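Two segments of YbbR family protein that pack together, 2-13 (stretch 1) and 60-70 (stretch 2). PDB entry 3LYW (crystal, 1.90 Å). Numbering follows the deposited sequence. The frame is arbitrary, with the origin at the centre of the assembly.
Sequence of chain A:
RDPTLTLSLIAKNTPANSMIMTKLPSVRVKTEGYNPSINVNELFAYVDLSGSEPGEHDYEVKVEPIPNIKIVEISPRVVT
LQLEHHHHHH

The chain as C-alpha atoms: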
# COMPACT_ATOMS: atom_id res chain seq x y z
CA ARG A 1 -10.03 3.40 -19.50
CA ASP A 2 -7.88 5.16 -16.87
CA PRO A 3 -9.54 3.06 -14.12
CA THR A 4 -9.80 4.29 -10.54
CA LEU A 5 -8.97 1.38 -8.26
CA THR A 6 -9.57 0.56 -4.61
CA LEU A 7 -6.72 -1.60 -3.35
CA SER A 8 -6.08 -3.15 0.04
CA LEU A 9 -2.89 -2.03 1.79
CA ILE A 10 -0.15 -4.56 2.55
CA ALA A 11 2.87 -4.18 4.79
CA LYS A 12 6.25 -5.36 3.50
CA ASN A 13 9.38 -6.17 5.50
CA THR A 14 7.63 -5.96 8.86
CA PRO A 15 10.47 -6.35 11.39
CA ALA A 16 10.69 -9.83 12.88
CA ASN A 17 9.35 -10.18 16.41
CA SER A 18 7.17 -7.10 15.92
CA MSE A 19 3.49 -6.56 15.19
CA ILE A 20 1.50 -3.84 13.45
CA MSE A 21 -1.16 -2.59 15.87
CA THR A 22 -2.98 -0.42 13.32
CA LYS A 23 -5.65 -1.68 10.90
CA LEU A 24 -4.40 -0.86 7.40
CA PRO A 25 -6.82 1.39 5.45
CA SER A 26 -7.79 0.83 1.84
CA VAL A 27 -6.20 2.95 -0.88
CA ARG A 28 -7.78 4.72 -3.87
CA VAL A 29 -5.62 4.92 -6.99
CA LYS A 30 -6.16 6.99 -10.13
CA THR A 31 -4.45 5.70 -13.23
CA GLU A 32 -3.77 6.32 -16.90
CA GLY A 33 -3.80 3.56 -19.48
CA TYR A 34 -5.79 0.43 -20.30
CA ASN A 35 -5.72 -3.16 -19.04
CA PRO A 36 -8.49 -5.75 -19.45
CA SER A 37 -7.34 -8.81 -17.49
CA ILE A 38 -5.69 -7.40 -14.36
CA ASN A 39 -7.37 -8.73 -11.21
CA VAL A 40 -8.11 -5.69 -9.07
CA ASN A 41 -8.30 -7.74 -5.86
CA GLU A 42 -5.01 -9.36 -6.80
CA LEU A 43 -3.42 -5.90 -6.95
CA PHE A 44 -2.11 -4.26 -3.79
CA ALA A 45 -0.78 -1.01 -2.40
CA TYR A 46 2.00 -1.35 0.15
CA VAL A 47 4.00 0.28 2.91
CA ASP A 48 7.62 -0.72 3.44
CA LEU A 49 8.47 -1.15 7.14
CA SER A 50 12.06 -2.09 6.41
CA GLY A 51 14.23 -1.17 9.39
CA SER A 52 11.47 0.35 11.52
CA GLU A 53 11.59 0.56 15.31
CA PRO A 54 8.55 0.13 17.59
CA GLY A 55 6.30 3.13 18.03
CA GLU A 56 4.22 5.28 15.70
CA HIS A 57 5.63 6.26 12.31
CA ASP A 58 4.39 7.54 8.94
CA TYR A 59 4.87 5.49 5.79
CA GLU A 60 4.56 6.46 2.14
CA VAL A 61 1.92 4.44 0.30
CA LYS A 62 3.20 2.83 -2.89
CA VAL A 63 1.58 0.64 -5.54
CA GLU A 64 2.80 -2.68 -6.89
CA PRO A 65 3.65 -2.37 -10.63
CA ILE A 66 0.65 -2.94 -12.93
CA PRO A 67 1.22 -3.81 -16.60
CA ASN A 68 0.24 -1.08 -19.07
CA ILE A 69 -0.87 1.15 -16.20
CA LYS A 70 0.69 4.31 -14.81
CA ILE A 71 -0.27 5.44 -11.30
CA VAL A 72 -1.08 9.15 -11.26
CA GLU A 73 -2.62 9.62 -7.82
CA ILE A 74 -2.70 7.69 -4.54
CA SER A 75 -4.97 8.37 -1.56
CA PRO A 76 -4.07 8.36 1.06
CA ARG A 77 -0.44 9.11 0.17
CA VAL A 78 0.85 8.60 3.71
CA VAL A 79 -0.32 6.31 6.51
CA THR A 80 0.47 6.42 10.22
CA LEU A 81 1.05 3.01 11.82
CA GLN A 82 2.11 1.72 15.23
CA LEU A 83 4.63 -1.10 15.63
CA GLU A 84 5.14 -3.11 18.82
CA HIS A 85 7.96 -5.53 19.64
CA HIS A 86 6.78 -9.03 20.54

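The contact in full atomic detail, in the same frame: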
# COMPACT_ATOMS: atom_id res chain seq x y z
N ASP A 2 -8.38 4.42 -18.04
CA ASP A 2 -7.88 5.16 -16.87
C ASP A 2 -8.71 4.81 -15.63
O ASP A 2 -9.30 5.68 -15.00
CB ASP A 2 -7.96 6.67 -17.12
CG ASP A 2 -7.39 7.06 -18.47
OD1 ASP A 2 -6.25 6.63 -18.78
OD2 ASP A 2 -8.08 7.78 -19.21
N PRO A 3 -8.76 3.52 -15.28
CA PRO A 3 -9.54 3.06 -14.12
C PRO A 3 -9.09 3.58 -12.76
O PRO A 3 -7.90 3.76 -12.50
CB PRO A 3 -9.41 1.55 -14.22
CG PRO A 3 -8.03 1.37 -14.76
CD PRO A 3 -7.98 2.41 -15.86
N THR A 4 -10.07 3.84 -11.89
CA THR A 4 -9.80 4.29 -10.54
C THR A 4 -9.97 3.01 -9.74
O THR A 4 -11.02 2.38 -9.81
CB THR A 4 -10.82 5.33 -10.06
OG1 THR A 4 -10.61 6.55 -10.79
CG2 THR A 4 -10.65 5.61 -8.58
N LEU A 5 -8.93 2.62 -9.02
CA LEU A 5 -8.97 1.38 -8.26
C LEU A 5 -8.99 1.58 -6.76
O LEU A 5 -8.55 2.60 -6.24
CB LEU A 5 -7.74 0.53 -8.63
CG LEU A 5 -7.41 0.52 -10.12
CD1 LEU A 5 -6.11 -0.23 -10.36
CD2 LEU A 5 -8.55 -0.08 -10.89
N THR A 6 -9.52 0.58 -6.06
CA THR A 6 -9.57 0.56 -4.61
C THR A 6 -8.79 -0.68 -4.23
O THR A 6 -9.26 -1.81 -4.42
CB THR A 6 -11.01 0.44 -4.10
OG1 THR A 6 -11.76 1.56 -4.60
CG2 THR A 6 -11.04 0.44 -2.57
N LEU A 7 -7.58 -0.48 -3.70
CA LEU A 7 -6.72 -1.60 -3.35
C LEU A 7 -6.55 -1.73 -1.85
O LEU A 7 -6.64 -0.73 -1.12
CB LEU A 7 -5.35 -1.42 -3.99
CG LEU A 7 -5.34 -1.06 -5.47
CD1 LEU A 7 -3.93 -0.72 -5.89
CD2 LEU A 7 -5.91 -2.21 -6.29
N SER A 8 -6.31 -2.95 -1.38
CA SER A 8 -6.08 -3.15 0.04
C SER A 8 -4.60 -2.83 0.26
O SER A 8 -3.78 -2.97 -0.66
CB SER A 8 -6.41 -4.58 0.44
OG SER A 8 -5.70 -5.50 -0.37
N LEU A 9 -4.26 -2.39 1.46
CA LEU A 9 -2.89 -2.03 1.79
C LEU A 9 -2.17 -3.17 2.49
O LEU A 9 -2.69 -3.77 3.43
CB LEU A 9 -2.87 -0.78 2.68
CG LEU A 9 -1.50 -0.16 3.00
CD1 LEU A 9 -0.78 0.18 1.71
CD2 LEU A 9 -1.69 1.08 3.85
N ILE A 10 -0.96 -3.47 2.01
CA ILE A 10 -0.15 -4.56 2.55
C ILE A 10 1.17 -4.04 3.10
O ILE A 10 1.78 -3.12 2.54
CB ILE A 10 0.17 -5.59 1.46
CG1 ILE A 10 -1.13 -6.26 1.01
CG2 ILE A 10 1.16 -6.63 1.97
CD1 ILE A 10 -1.95 -6.82 2.15
N ALA A 11 1.61 -4.61 4.21
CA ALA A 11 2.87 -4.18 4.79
C ALA A 11 3.99 -5.11 4.35
O ALA A 11 3.83 -6.32 4.41
CB ALA A 11 2.77 -4.17 6.30
N LYS A 12 5.11 -4.55 3.91
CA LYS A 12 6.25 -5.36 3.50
C LYS A 12 7.41 -5.16 4.48
O LYS A 12 7.55 -4.10 5.11
CB LYS A 12 6.69 -4.99 2.09
CG LYS A 12 5.62 -5.13 1.04
CD LYS A 12 5.26 -6.58 0.76
CE LYS A 12 4.28 -6.68 -0.42
NZ LYS A 12 3.89 -8.08 -0.72
N ASN A 13 8.23 -6.19 4.62
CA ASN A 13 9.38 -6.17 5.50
C ASN A 13 9.09 -5.77 6.94
O ASN A 13 9.87 -5.06 7.57
CB ASN A 13 10.44 -5.26 4.89
CG ASN A 13 10.83 -5.68 3.49
OD1 ASN A 13 10.62 -4.94 2.53
ND2 ASN A 13 11.38 -6.88 3.36
N GLU A 60 5.04 6.06 3.45
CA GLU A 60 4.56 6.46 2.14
C GLU A 60 3.87 5.27 1.48
O GLU A 60 4.43 4.18 1.41
CB GLU A 60 5.73 6.89 1.27
CG GLU A 60 5.33 7.38 -0.10
CD GLU A 60 6.51 7.44 -1.05
OE1 GLU A 60 7.60 7.87 -0.62
OE2 GLU A 60 6.35 7.05 -2.23
N VAL A 61 2.67 5.50 0.96
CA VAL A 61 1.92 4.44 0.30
C VAL A 61 2.43 4.31 -1.13
O VAL A 61 2.57 5.31 -1.83
CB VAL A 61 0.40 4.74 0.28
CG1 VAL A 61 -0.36 3.58 -0.38
CG2 VAL A 61 -0.10 4.99 1.68
N LYS A 62 2.72 3.09 -1.54
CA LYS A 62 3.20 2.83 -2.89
C LYS A 62 2.30 1.79 -3.53
O LYS A 62 1.54 1.12 -2.84
CB LYS A 62 4.64 2.33 -2.82
CG LYS A 62 5.58 3.28 -2.10
CD LYS A 62 6.85 2.57 -1.65
CE LYS A 62 7.73 3.49 -0.82
NZ LYS A 62 8.81 2.74 -0.10
N VAL A 63 2.40 1.62 -4.85
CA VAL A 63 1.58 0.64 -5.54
C VAL A 63 2.42 -0.38 -6.29
O VAL A 63 3.40 -0.03 -6.95
CB VAL A 63 0.61 1.32 -6.53
CG1 VAL A 63 -0.17 0.28 -7.30
CG2 VAL A 63 -0.33 2.24 -5.78
N GLU A 64 2.05 -1.65 -6.19
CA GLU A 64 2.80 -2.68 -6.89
C GLU A 64 2.63 -2.40 -8.38
O GLU A 64 1.57 -1.97 -8.82
CB GLU A 64 2.25 -4.07 -6.55
CG GLU A 64 2.11 -4.32 -5.06
CD GLU A 64 1.68 -5.74 -4.75
OE1 GLU A 64 0.75 -6.24 -5.42
OE2 GLU A 64 2.26 -6.35 -3.82
N PRO A 65 3.69 -2.61 -9.18
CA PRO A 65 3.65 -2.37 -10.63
C PRO A 65 2.47 -3.09 -11.31
O PRO A 65 2.20 -4.25 -11.02
CB PRO A 65 5.00 -2.90 -11.10
CG PRO A 65 5.90 -2.58 -9.95
CD PRO A 65 5.05 -2.99 -8.75
N ILE A 66 1.78 -2.38 -12.19
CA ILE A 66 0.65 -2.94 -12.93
C ILE A 66 0.93 -2.78 -14.41
O ILE A 66 1.12 -1.67 -14.89
CB ILE A 66 -0.66 -2.20 -12.63
CG1 ILE A 66 -0.97 -2.25 -11.13
CG2 ILE A 66 -1.81 -2.82 -13.41
CD1 ILE A 66 -2.16 -1.38 -10.74
N PRO A 67 0.96 -3.89 -15.17
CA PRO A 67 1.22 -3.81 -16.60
C PRO A 67 0.32 -2.83 -17.37
O PRO A 67 -0.89 -2.79 -17.17
CB PRO A 67 1.04 -5.25 -17.07
CG PRO A 67 1.47 -6.04 -15.87
CD PRO A 67 0.81 -5.29 -14.74
N ASN A 68 0.94 -2.04 -18.23
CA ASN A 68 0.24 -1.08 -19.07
C ASN A 68 -0.55 -0.03 -18.29
O ASN A 68 -1.47 0.57 -18.83
CB ASN A 68 -0.71 -1.81 -20.03
CG ASN A 68 -0.05 -2.98 -20.71
OD1 ASN A 68 -0.16 -4.12 -20.26
ND2 ASN A 68 0.67 -2.71 -21.80
N ILE A 69 -0.18 0.18 -17.03
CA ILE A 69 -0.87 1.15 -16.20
C ILE A 69 0.12 2.05 -15.47
O ILE A 69 1.09 1.58 -14.89
CB ILE A 69 -1.75 0.46 -15.15
CG1 ILE A 69 -2.92 -0.24 -15.84
CG2 ILE A 69 -2.24 1.48 -14.15
CD1 ILE A 69 -3.90 0.70 -16.50
N LYS A 70 -0.15 3.35 -15.50
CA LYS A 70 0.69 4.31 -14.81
C LYS A 70 -0.14 4.93 -13.69
O LYS A 70 -1.25 5.40 -13.93
CB LYS A 70 1.15 5.39 -15.78
CG LYS A 70 1.99 4.84 -16.92
CD LYS A 70 2.45 5.92 -17.89
CE LYS A 70 3.18 5.31 -19.08
NZ LYS A 70 4.28 4.41 -18.63
O HOH W 1 1.50 -8.43 -2.00

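Residues 2-13 and 60-70 of the YbbR family protein pack through side chains, with no hydrogen bond passing directly between them. Stretch 1 is a strand over most of its length, and the backbones stay well apart: the CA atoms of Leu-9 and Val-61 lie 8.2 Å from each other, those of Leu-7 and Val-63 8.9 Å. That spacing leaves room for aliphatic side chains to meet between the backbones, and the register runs antiparallel, so that advancing along the apolar pairs of stretch 2 means moving back along stretch 1; the pairing of Glu-64 with Lys-12 is the exception. Val-61 opens the series, its CG1 4.0 Å from CD1 of Leu-9; with chi1 t and chi2 p, the end of Leu-9 comes nearer than its sideways CA-to-CB bond alone would suggest. Lys-62 stays clear of stretch 1. Two residues on from Val-61, Val-63 sets CG1 4.1 Å from Leu-7 CD1. Glu-64 breaks the apolar pattern and reaches toward Lys-12, whose NZ stands 3.9 Å from Glu-64 OE2, a long salt bridge. A water closes the gap, accepting a hydrogen bond from Lys-12 NZ (2.7 Å) and donating one to Glu-64 OE2 (2.9 Å), so the opposite charges are linked through solvent as well as by attraction at a distance. Ile-66, pointing toward stretch 1, places CD1 4.1 Å from CD1 of Leu-5, a buried pair held by van der Waals packing. A type II turn then carries the chain from Ile-66 to Ile-69, closed by the hydrogen bond from Ile-69 N to Ile-66 O (3.1 Å); Pro-67 and Asn-68 occupy its corners, out of reach of stretch 1. Ile-69 returns toward stretch 1 with CD1 4.5 Å from Pro-3 CD, a looser apolar contact. Thus Leu-9, Leu-7, Leu-5 and Pro-3, alternate residues of stretch 1, supply its apolar side, while Thr-4, Thr-6 and Ser-8 between them make no contact.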